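Local coordinates for protein polyhedrin (Operophtera brumata cypovirus 19, PDB 5A99) that forms the crystalline lattice of viral polyhedra, the micron-sized occlusion bodies that probably shelter cypovirus particles outside the insect host, at residues Ala19-Ile22 with Leu23-Tyr27; Val144-Ala148 with Glu149-Gly153; Leu199-Gly202 with Glu203-Tyr206; Ala230-Trp233 with Thr234-Tyr238. All coordinates share one frame; numbering follows the deposited sequence.

Interaction 1 of 4, residues Ala19-Ile22 with Leu23-Tyr27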
loop_
_atom_site.group_PDB
_atom_site.type_symbol
_atom_site.label_atom_id
_atom_site.label_comp_id
_atom_site.label_asym_id
_atom_site.label_seq_id
_atom_site.Cartn_x
_atom_site.Cartn_y
_atom_site.Cartn_z
ATOM N N ALA A 19 -32.154 18.365 -0.480
ATOM C CA ALA A 19 -31.222 19.079 0.381
ATOM C C ALA A 19 -30.892 18.195 1.577
ATOM O O ALA A 19 -29.727 18.030 1.926
ATOM C CB ALA A 19 -31.811 20.432 0.831
ATOM N N LEU A 20 -31.920 17.610 2.190
ATOM C CA LEU A 20 -31.712 16.675 3.286
ATOM C C LEU A 20 -30.985 15.419 2.826
ATOM O O LEU A 20 -30.133 14.905 3.543
ATOM C CB LEU A 20 -33.034 16.269 3.925
ATOM C CG LEU A 20 -33.755 17.307 4.784
ATOM C CD1 LEU A 20 -35.124 16.763 5.196
ATOM C CD2 LEU A 20 -32.936 17.672 6.005
ATOM N N GLU A 21 -31.349 14.908 1.652
ATOM C CA GLU A 21 -30.651 13.762 1.088
ATOM C C GLU A 21 -29.124 13.964 1.048
ATOM O O GLU A 21 -28.346 13.055 1.371
ATOM C CB GLU A 21 -31.164 13.471 -0.313
ATOM C CG GLU A 21 -30.416 12.330 -0.961
ATOM C CD GLU A 21 -31.087 11.829 -2.216
ATOM O OE1 GLU A 21 -31.619 12.658 -2.991
ATOM O OE2 GLU A 21 -31.085 10.598 -2.417
ATOM N N ILE A 22 -28.692 15.159 0.663
ATOM C CA ILE A 22 -27.264 15.433 0.512
ATOM C C ILE A 22 -26.609 15.732 1.864
ATOM O O ILE A 22 -25.533 15.213 2.171
ATOM C CB ILE A 22 -27.019 16.596 -0.481
ATOM C CG1 ILE A 22 -27.402 16.173 -1.906
ATOM C CG2 ILE A 22 -25.564 17.054 -0.446
ATOM C CD1 ILE A 22 -26.564 15.029 -2.501
ATOM N N LEU A 23 -27.262 16.564 2.669
ATOM C CA LEU A 23 -26.787 16.869 4.018
ATOM C C LEU A 23 -26.655 15.610 4.864
ATOM O O LEU A 23 -25.754 15.506 5.697
ATOM C CB LEU A 23 -27.755 17.825 4.715
ATOM C CG LEU A 23 -27.389 19.312 4.741
ATOM C CD1 LEU A 23 -26.868 19.797 3.409
ATOM C CD2 LEU A 23 -28.600 20.121 5.142
ATOM N N ASP A 24 -27.563 14.663 4.653
ATOM C CA ASP A 24 -27.585 13.458 5.469
ATOM C C ASP A 24 -26.889 12.264 4.834
ATOM O O ASP A 24 -26.774 11.221 5.479
ATOM C CB ASP A 24 -29.013 13.048 5.809
ATOM C CG ASP A 24 -29.646 13.938 6.840
ATOM O OD1 ASP A 24 -28.943 14.812 7.409
ATOM O OD2 ASP A 24 -30.863 13.759 7.073
ATOM N N ARG A 25 -26.431 12.396 3.585
ATOM C CA ARG A 25 -25.791 11.265 2.895
ATOM C C ARG A 25 -24.603 10.733 3.679
ATOM O O ARG A 25 -24.331 9.537 3.669
ATOM C CB ARG A 25 -25.308 11.653 1.502
ATOM C CG ARG A 25 -24.589 10.531 0.724
ATOM C CD ARG A 25 -24.847 10.656 -0.783
ATOM N NE ARG A 25 -26.270 10.455 -1.109
ATOM C CZ ARG A 25 -26.790 10.490 -2.333
ATOM N NH1 ARG A 25 -26.018 10.708 -3.392
ATOM N NH2 ARG A 25 -28.095 10.297 -2.503
ATOM N N GLN A 26 -23.902 11.641 4.351
ATOM C CA GLN A 26 -22.705 11.288 5.117
ATOM C C GLN A 26 -22.961 10.188 6.136
ATOM O O GLN A 26 -22.023 9.505 6.553
ATOM C CB GLN A 26 -22.177 12.513 5.863
ATOM C CG GLN A 26 -23.158 13.065 6.910
ATOM C CD GLN A 26 -22.537 14.112 7.834
ATOM O OE1 GLN A 26 -21.397 14.530 7.646
ATOM N NE2 GLN A 26 -23.294 14.535 8.835
ATOM N N TYR A 27 -24.212 10.057 6.585
ATOM C CA TYR A 27 -24.575 9.016 7.549
ATOM C C TYR A 27 -24.709 7.648 6.898
ATOM O O TYR A 27 -24.652 6.633 7.576
ATOM C CB TYR A 27 -25.881 9.351 8.258
ATOM C CG TYR A 27 -25.805 10.558 9.160
ATOM C CD1 TYR A 27 -25.087 10.517 10.355
ATOM C CD2 TYR A 27 -26.455 11.739 8.823
ATOM C CE1 TYR A 27 -25.019 11.632 11.189
ATOM C CE2 TYR A 27 -26.394 12.858 9.650
ATOM C CZ TYR A 27 -25.673 12.798 10.830
ATOM O OH TYR A 27 -25.609 13.899 11.655
HETATM O O HOH W 1 -28.249 10.384 0.841
HETATM O O HOH W 2 -23.144 14.592 3.653
#

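Interaction 2 of 4, residues Val144-Ala148 with Glu149-Gly153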
loop_
_atom_site.group_PDB
_atom_site.type_symbol
_atom_site.label_atom_id
_atom_site.label_comp_id
_atom_site.label_asym_id
_atom_site.label_seq_id
_atom_site.Cartn_x
_atom_site.Cartn_y
_atom_site.Cartn_z
ATOM N N VAL A 144 6.354 3.636 21.583
ATOM C CA VAL A 144 4.981 3.405 22.001
ATOM C C VAL A 144 4.001 3.885 20.945
ATOM O O VAL A 144 4.159 4.969 20.375
ATOM C CB VAL A 144 4.690 4.078 23.356
ATOM C CG1 VAL A 144 3.189 4.168 23.614
ATOM C CG2 VAL A 144 5.374 3.308 24.457
ATOM N N SER A 145 2.991 3.063 20.677
ATOM C CA SER A 145 2.076 3.306 19.560
ATOM C C SER A 145 0.817 4.077 19.966
ATOM O O SER A 145 0.058 4.530 19.112
ATOM C CB SER A 145 1.653 1.981 18.951
ATOM O OG SER A 145 0.920 1.225 19.893
ATOM N N GLU A 146 0.594 4.200 21.269
ATOM C CA GLU A 146 -0.590 4.870 21.787
ATOM C C GLU A 146 -0.215 6.033 22.710
ATOM O O GLU A 146 0.242 5.826 23.840
ATOM C CB GLU A 146 -1.471 3.883 22.553
ATOM C CG GLU A 146 -2.026 2.732 21.722
ATOM C CD GLU A 146 -3.083 3.172 20.719
ATOM O OE1 GLU A 146 -3.434 4.381 20.683
ATOM O OE2 GLU A 146 -3.565 2.298 19.963
ATOM N N ARG A 147 -0.407 7.251 22.213
ATOM C CA ARG A 147 -0.208 8.459 23.008
ATOM C C ARG A 147 -1.417 9.380 22.844
ATOM O O ARG A 147 -1.811 9.709 21.719
ATOM C CB ARG A 147 1.070 9.200 22.589
ATOM C CG ARG A 147 2.393 8.459 22.836
ATOM C CD ARG A 147 2.611 8.163 24.305
ATOM N NE ARG A 147 4.002 7.829 24.592
ATOM C CZ ARG A 147 4.420 7.230 25.702
ATOM N NH1 ARG A 147 3.559 6.863 26.652
ATOM N NH2 ARG A 147 5.712 6.999 25.866
ATOM N N ALA A 148 -1.995 9.791 23.972
ATOM C CA ALA A 148 -3.190 10.631 23.992
ATOM C C ALA A 148 -3.019 11.886 23.131
ATOM O O ALA A 148 -3.974 12.362 22.528
ATOM C CB ALA A 148 -3.537 11.016 25.433
ATOM N N GLU A 149 -1.798 12.398 23.069
ATOM C CA GLU A 149 -1.504 13.623 22.337
ATOM C C GLU A 149 -1.880 13.489 20.871
ATOM O O GLU A 149 -2.250 14.464 20.214
ATOM C CB GLU A 149 -0.016 13.961 22.458
ATOM C CG GLU A 149 0.370 14.575 23.789
ATOM C CD GLU A 149 0.801 13.551 24.829
ATOM O OE1 GLU A 149 0.602 12.325 24.626
ATOM O OE2 GLU A 149 1.335 13.990 25.863
ATOM N N ASN A 150 -1.764 12.273 20.353
ATOM C CA ASN A 150 -2.030 12.028 18.948
ATOM C C ASN A 150 -3.507 11.809 18.627
ATOM O O ASN A 150 -3.878 11.724 17.458
ATOM C CB ASN A 150 -1.208 10.838 18.461
ATOM C CG ASN A 150 0.288 11.075 18.587
ATOM O OD1 ASN A 150 0.794 12.145 18.251
ATOM N ND2 ASN A 150 1.000 10.076 19.067
ATOM N N TYR A 151 -4.344 11.723 19.657
ATOM C CA TYR A 151 -5.793 11.653 19.457
ATOM C C TYR A 151 -6.334 13.075 19.485
ATOM O O TYR A 151 -6.761 13.591 20.532
ATOM C CB TYR A 151 -6.450 10.727 20.487
ATOM C CG TYR A 151 -6.125 9.278 20.170
ATOM C CD1 TYR A 151 -4.968 8.691 20.657
ATOM C CD2 TYR A 151 -6.920 8.533 19.307
ATOM C CE1 TYR A 151 -4.631 7.398 20.337
ATOM C CE2 TYR A 151 -6.591 7.229 18.979
ATOM C CZ TYR A 151 -5.452 6.664 19.503
ATOM O OH TYR A 151 -5.125 5.362 19.187
ATOM N N ILE A 152 -6.304 13.690 18.301
ATOM C CA ILE A 152 -6.372 15.146 18.167
ATOM C C ILE A 152 -7.779 15.722 18.051
ATOM O O ILE A 152 -7.934 16.947 17.961
ATOM C CB ILE A 152 -5.571 15.622 16.936
ATOM C CG1 ILE A 152 -6.105 14.962 15.657
ATOM C CG2 ILE A 152 -4.085 15.278 17.097
ATOM C CD1 ILE A 152 -5.744 15.691 14.393
ATOM N N GLY A 153 -8.791 14.859 18.054
ATOM C CA GLY A 153 -10.174 15.283 17.864
ATOM C C GLY A 153 -10.567 16.603 18.507
ATOM O O GLY A 153 -11.066 17.498 17.840
HETATM O O HOH W 3 -6.252 12.673 23.489
#

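Interaction 3 of 4, residues Leu199-Gly202 with Glu203-Tyr206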
loop_
_atom_site.group_PDB
_atom_site.type_symbol
_atom_site.label_atom_id
_atom_site.label_comp_id
_atom_site.label_asym_id
_atom_site.label_seq_id
_atom_site.Cartn_x
_atom_site.Cartn_y
_atom_site.Cartn_z
ATOM N N LEU A 199 -18.921 -2.664 11.953
ATOM C CA LEU A 199 -18.620 -2.839 10.535
ATOM C C LEU A 199 -17.424 -3.748 10.327
ATOM O O LEU A 199 -17.064 -4.061 9.196
ATOM C CB LEU A 199 -18.383 -1.488 9.860
ATOM C CG LEU A 199 -19.612 -0.575 9.895
ATOM C CD1 LEU A 199 -19.428 0.617 8.977
ATOM C CD2 LEU A 199 -20.903 -1.326 9.525
ATOM N N TYR A 200 -16.816 -4.183 11.423
ATOM C CA TYR A 200 -15.767 -5.203 11.361
ATOM C C TYR A 200 -16.221 -6.486 12.038
ATOM O O TYR A 200 -15.396 -7.358 12.345
ATOM C CB TYR A 200 -14.487 -4.694 12.028
ATOM C CG TYR A 200 -14.268 -3.228 11.785
ATOM C CD1 TYR A 200 -14.428 -2.696 10.511
ATOM C CD2 TYR A 200 -13.938 -2.370 12.823
ATOM C CE1 TYR A 200 -14.252 -1.352 10.269
ATOM C CE2 TYR A 200 -13.760 -1.017 12.591
ATOM C CZ TYR A 200 -13.924 -0.517 11.302
ATOM O OH TYR A 200 -13.758 0.819 11.032
ATOM N N ASN A 201 -17.527 -6.627 12.265
ATOM C CA ASN A 201 -18.043 -7.858 12.863
ATOM C C ASN A 201 -18.117 -8.982 11.833
ATOM O O ASN A 201 -17.756 -8.803 10.671
ATOM C CB ASN A 201 -19.411 -7.646 13.536
ATOM C CG ASN A 201 -20.568 -7.548 12.541
ATOM O OD1 ASN A 201 -20.402 -7.713 11.323
ATOM N ND2 ASN A 201 -21.760 -7.301 13.071
ATOM N N GLY A 202 -18.600 -10.140 12.259
ATOM C CA GLY A 202 -18.625 -11.312 11.402
ATOM C C GLY A 202 -19.291 -11.113 10.055
ATOM O O GLY A 202 -18.847 -11.681 9.058
ATOM N N GLU A 203 -20.347 -10.303 10.017
ATOM C CA GLU A 203 -21.143 -10.138 8.798
ATOM C C GLU A 203 -20.726 -8.923 7.940
ATOM O O GLU A 203 -21.045 -8.860 6.749
ATOM C CB GLU A 203 -22.644 -10.074 9.136
ATOM C CG GLU A 203 -23.182 -11.312 9.840
ATOM C CD GLU A 203 -22.769 -11.372 11.304
ATOM O OE1 GLU A 203 -22.740 -10.309 11.962
ATOM O OE2 GLU A 203 -22.463 -12.480 11.798
ATOM N N ASN A 204 -19.990 -7.982 8.527
ATOM C CA ASN A 204 -19.668 -6.731 7.856
ATOM C C ASN A 204 -18.210 -6.633 7.453
ATOM O O ASN A 204 -17.841 -5.789 6.640
ATOM C CB ASN A 204 -20.011 -5.555 8.761
ATOM C CG ASN A 204 -21.497 -5.411 8.970
ATOM O OD1 ASN A 204 -22.286 -5.571 8.032
ATOM N ND2 ASN A 204 -21.897 -5.149 10.205
ATOM N N ILE A 205 -17.386 -7.497 8.031
ATOM C CA ILE A 205 -15.950 -7.467 7.783
ATOM C C ILE A 205 -15.604 -7.696 6.305
ATOM O O ILE A 205 -14.655 -7.099 5.786
ATOM C CB ILE A 205 -15.224 -8.486 8.684
ATOM C CG1 ILE A 205 -13.699 -8.366 8.535
ATOM C CG2 ILE A 205 -15.729 -9.905 8.397
ATOM C CD1 ILE A 205 -13.139 -7.018 8.924
ATOM N N TYR A 206 -16.374 -8.537 5.616
ATOM C CA TYR A 206 -16.167 -8.715 4.181
ATOM C C TYR A 206 -16.114 -7.362 3.461
ATOM O O TYR A 206 -15.155 -7.058 2.770
ATOM C CB TYR A 206 -17.265 -9.596 3.557
ATOM C CG TYR A 206 -17.431 -9.380 2.060
ATOM C CD1 TYR A 206 -16.402 -9.690 1.181
ATOM C CD2 TYR A 206 -18.606 -8.860 1.532
ATOM C CE1 TYR A 206 -16.537 -9.496 -0.184
ATOM C CE2 TYR A 206 -18.752 -8.651 0.156
ATOM C CZ TYR A 206 -17.707 -8.974 -0.691
ATOM O OH TYR A 206 -17.835 -8.780 -2.043
HETATM O O HOH W 4 -18.066 -10.551 6.530
#

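Interaction 4 of 4, residues Ala230-Trp233 with Thr234-Tyr238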
loop_
_atom_site.group_PDB
_atom_site.type_symbol
_atom_site.label_atom_id
_atom_site.label_comp_id
_atom_site.label_asym_id
_atom_site.label_seq_id
_atom_site.Cartn_x
_atom_site.Cartn_y
_atom_site.Cartn_z
ATOM N N ALA A 230 -10.050 27.847 -5.288
ATOM C CA ALA A 230 -10.777 28.004 -6.539
ATOM C C ALA A 230 -10.984 26.708 -7.321
ATOM O O ALA A 230 -12.068 26.464 -7.859
ATOM C CB ALA A 230 -10.080 29.020 -7.410
ATOM N N ASN A 231 -9.953 25.879 -7.392
ATOM C CA ASN A 231 -9.961 24.764 -8.331
ATOM C C ASN A 231 -10.164 23.393 -7.694
ATOM O O ASN A 231 -10.256 22.390 -8.397
ATOM C CB ASN A 231 -8.655 24.769 -9.123
ATOM C CG ASN A 231 -8.542 25.962 -10.053
ATOM O OD1 ASN A 231 -9.452 26.798 -10.144
ATOM N ND2 ASN A 231 -7.415 26.066 -10.724
ATOM N N TYR A 232 -10.254 23.358 -6.373
ATOM C CA TYR A 232 -10.319 22.090 -5.659
ATOM C C TYR A 232 -11.344 22.116 -4.532
ATOM O O TYR A 232 -12.364 21.439 -4.593
ATOM C CB TYR A 232 -8.935 21.742 -5.110
ATOM C CG TYR A 232 -8.861 20.389 -4.464
ATOM C CD1 TYR A 232 -8.578 19.250 -5.213
ATOM C CD2 TYR A 232 -9.082 20.244 -3.102
ATOM C CE1 TYR A 232 -8.515 18.003 -4.616
ATOM C CE2 TYR A 232 -9.011 19.000 -2.491
ATOM C CZ TYR A 232 -8.745 17.880 -3.246
ATOM O OH TYR A 232 -8.689 16.637 -2.614
ATOM N N TRP A 233 -11.081 22.905 -3.502
ATOM C CA TRP A 233 -11.903 22.848 -2.298
ATOM C C TRP A 233 -13.367 23.176 -2.592
ATOM O O TRP A 233 -14.248 22.359 -2.334
ATOM C CB TRP A 233 -11.327 23.766 -1.223
ATOM C CG TRP A 233 -9.920 23.392 -0.858
ATOM C CD1 TRP A 233 -8.790 24.070 -1.182
ATOM C CD2 TRP A 233 -9.499 22.243 -0.108
ATOM N NE1 TRP A 233 -7.689 23.432 -0.675
ATOM C CE2 TRP A 233 -8.097 22.301 -0.012
ATOM C CE3 TRP A 233 -10.170 21.174 0.492
ATOM C CZ2 TRP A 233 -7.350 21.325 0.644
ATOM C CZ3 TRP A 233 -9.426 20.204 1.149
ATOM C CH2 TRP A 233 -8.034 20.287 1.221
ATOM N N THR A 234 -13.624 24.359 -3.144
ATOM C CA THR A 234 -14.990 24.757 -3.459
ATOM C C THR A 234 -15.584 23.870 -4.561
ATOM O O THR A 234 -16.730 23.445 -4.474
ATOM C CB THR A 234 -15.069 26.242 -3.856
ATOM O OG1 THR A 234 -14.216 26.499 -4.980
ATOM C CG2 THR A 234 -14.644 27.110 -2.696
ATOM N N ARG A 235 -14.774 23.551 -5.556
ATOM C CA ARG A 235 -15.207 22.743 -6.695
ATOM C C ARG A 235 -15.739 21.366 -6.306
ATOM O O ARG A 235 -16.758 20.910 -6.839
ATOM C CB ARG A 235 -14.037 22.584 -7.662
ATOM C CG ARG A 235 -14.158 21.401 -8.617
ATOM C CD ARG A 235 -13.067 21.450 -9.681
ATOM N NE ARG A 235 -13.192 22.674 -10.462
ATOM C CZ ARG A 235 -14.072 22.826 -11.438
ATOM N NH1 ARG A 235 -14.874 21.819 -11.750
ATOM N NH2 ARG A 235 -14.145 23.973 -12.099
ATOM N N PHE A 236 -15.038 20.710 -5.381
ATOM C CA PHE A 236 -15.301 19.310 -5.042
ATOM C C PHE A 236 -16.108 19.146 -3.754
ATOM O O PHE A 236 -16.388 18.024 -3.329
ATOM C CB PHE A 236 -13.968 18.545 -4.924
ATOM C CG PHE A 236 -13.182 18.480 -6.214
ATOM C CD1 PHE A 236 -13.787 18.083 -7.394
ATOM C CD2 PHE A 236 -11.847 18.843 -6.248
ATOM C CE1 PHE A 236 -13.065 18.036 -8.578
ATOM C CE2 PHE A 236 -11.131 18.806 -7.424
ATOM C CZ PHE A 236 -11.738 18.408 -8.588
ATOM N N GLN A 237 -16.473 20.258 -3.123
ATOM C CA GLN A 237 -17.257 20.210 -1.886
ATOM C C GLN A 237 -16.449 19.627 -0.724
ATOM O O GLN A 237 -16.972 18.892 0.134
ATOM C CB GLN A 237 -18.543 19.414 -2.102
ATOM C CG GLN A 237 -19.624 19.764 -1.117
ATOM C CD GLN A 237 -20.888 18.983 -1.320
ATOM O OE1 GLN A 237 -20.869 17.832 -1.763
ATOM N NE2 GLN A 237 -22.010 19.600 -0.972
ATOM N N TYR A 238 -15.159 19.951 -0.708
ATOM C CA TYR A 238 -14.297 19.630 0.420
ATOM C C TYR A 238 -14.150 20.873 1.292
ATOM O O TYR A 238 -13.603 21.892 0.856
ATOM C CB TYR A 238 -12.924 19.188 -0.075
ATOM C CG TYR A 238 -12.929 17.821 -0.699
ATOM C CD1 TYR A 238 -13.537 16.759 -0.054
ATOM C CD2 TYR A 238 -12.349 17.599 -1.942
ATOM C CE1 TYR A 238 -13.550 15.511 -0.606
ATOM C CE2 TYR A 238 -12.360 16.344 -2.518
ATOM C CZ TYR A 238 -12.960 15.305 -1.842
ATOM O OH TYR A 238 -12.979 14.056 -2.397
HETATM O O HOH W 5 -14.555 27.552 -7.714
#

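Interaction 1 of 4, residues Ala19-Ile22 with Leu23-Tyr27
Glu21 and Arg25 form an i to i+4 salt bridge in the last turns of the N-terminal helix 10-25. Glu21 OE2 lies 3.0 Å from Arg25 NH2, at the edge of the guanidinium. The two side chains run side by side and point the same way, but the carboxylate and guanidinium planes are almost perpendicular, 84° apart. Glu21 reaches out as an extended chain, with CG anti to the backbone N (chi1 177°). Its other oxygen, OE1, makes a salt bridge with Arg18, so the carboxylate is shared between two arginines.

Backbone bonds carry the helix through this region. Leu23 N donates to Ala19 O at 3.0 Å, and Asp24 N donates to Leu20 O at 2.8 Å. The next bond, from Arg25 N to Ile22 O, is weak at 3.3 Å and spans only three residues.

Packing is slight: Ile22 CD1 sits over one face of the Arg25 guanidinium. Both residues also pack against the second subunit, where Arg25 NH1 donates to the backbone O of Glu142 of that subunit.

Water gives a further link near the helix end. One molecule donates to Glu21 O at 2.7 Å and accepts from Arg25 NE at 2.8 Å.

Interaction 2 of 4, residues Val144-Ala148 with Glu149-Gly153
Glu146 and Tyr151 meet through a very short hydrogen bond. Tyr151 OH donates to Glu146 OE1 at 2.5 Å. The carboxylate oxygen lies at the edge of the phenol ring and in its plane. The carboxylate and ring are nearly coplanar, with planes 16° apart. The same oxygen, Glu146 OE1, also lies 3.3 Å from Tyr151 CE1, at the ring edge. The glutamate chain bends at its second torsion (chi2 -70°), and this fold carries the carboxylate to the hydroxyl.

A short 3-10 turn positions the two groups. Asn150 N donates to Arg147 O at 2.9 Å, and Tyr151 N donates to Ala148 O at 3.0 Å. Both donors stand well above the carbonyl planes. A water donates to Ala148 O and to Tyr151 O, bridging the end of the turn.

Farther out, the Tyr151 ring meets Trp125 of strand 125-129. Arg147 NE is bonded to Ser136 OG. The third subunit supplies the outer charges: Lys207 of that subunit makes a salt bridge with Glu146 OE2, and its Arg211 makes a weak hydrogen bond with Tyr151 OH.

Each carboxylate oxygen thus has a partner, one within the loop and one across the subunit interface. The nearby lysine and arginine would be expected to favour the ionised carboxylate of Glu146, which accepts from the phenol.

Interaction 3 of 4, residues Leu199-Gly202 with Glu203-Tyr206
Asn201 and Ile205 are joined by a backbone bond, Ile205 N to Asn201 O at 3.0 Å, as the loop turns into helix 205-210. Asn201 O also accepts from Asn204 N at 3.2 Å, with the donor well above the carbonyl plane.

The Asn201 side chain folds back over the same turn. Its OD1 accepts from Asn204 N at 2.8 Å and from Glu203 N at 2.9 Å. The first donor lies nearly along the C=O axis, at a C=O...N angle of 178°. The second stands above the amide plane. Asn201 CG sits between the backbone N and the carbonyl carbon (chi1 76°), which brings OD1 over the two N-H groups. Both oxygens of Asn201 therefore grip two donors each.

The Asn204 amide lies almost parallel to that of Asn201, with planes 8° apart. Its ND2 is held by Gly198 O. On the apolar side, Tyr200 CB touches Ile205 CD1 at 4.1 Å. Tyr200 of the second subunit packs on Ile205, while Tyr200 here packs on Ile205 of the third subunit. Tyr200 OH is bonded to Gln190.

A water accepts from Tyr206 N at 2.8 Å and donates to Gly202 O, extending the bonding into the first helical residues. The bond from Glu203 N to Asn201 OD1 closes an Asx turn. With the bond from Asn204 N and the backbone bonds to Asn201 O it makes an Asx motif, common where a loop enters a helix.

Interaction 4 of 4, residues Ala230-Trp233 with Thr234-Tyr238
A Schellman motif ends helix 225-236, and Trp233 and Tyr238 meet across it. Tyr238 N donates to Trp233 O at 3.0 Å, with the donor in the carbonyl plane. The Tyr238 CB lies at the edge of the indole, 3.4 Å from Trp233 CE3. Gln237 makes the reversal possible with its positive phi of 68°. Within the same last turn, Phe236 N donates to Tyr232 O at 2.9 Å.

Tyr232, Phe236 and Tyr238 form an aromatic cluster on this helix end. The edge of Phe236 points at the face of Tyr232 in an offset edge-to-face pair, with ring planes 81° apart. Phe236 CE2 comes within 3.4 Å of Tyr232 CD1. With CG anti to the backbone N (chi1 -175°), the Tyr232 ring stands out from the helix and turns a face to the Phe236 edge. Tyr238 is nearly parallel to Tyr232 but slid aside, so the rings barely overlap; Tyr232 CE2 and Tyr238 CD2 are 3.7 Å apart. The buried Tyr232 OH is satisfied by His36 and Arg50 of the sheet.

On the outer side, Arg235 CD packs on Asn231 O at 3.2 Å. That carbonyl also accepts from Ser93 of the second subunit. Thr234 OG1 is bonded to Val229 O, and a water donates to both Thr234 OG1 and Ala230 O, the latter at 2.7 Å.

In the fold
All four contacts are local and follow one another along the chain, so none nests within or crosses another. Interaction 1 lies at the end of helix 10-25, before strand 33-40. Interaction 2 closes a turn in the loop between strands 125-129 and 157-161, linking the three-stranded and six-stranded sheets. Interaction 3 leads the loop after strand 184-190 into helix 205-210. Interaction 4 ends helix 225-236 against strands of the larger sheet. Interactions 1 and 4 approach most closely, with nearest atoms about 4 Å apart but no touch. Interactions 1, 3 and 4 touch the second subunit; interactions 2 and 3 touch the third.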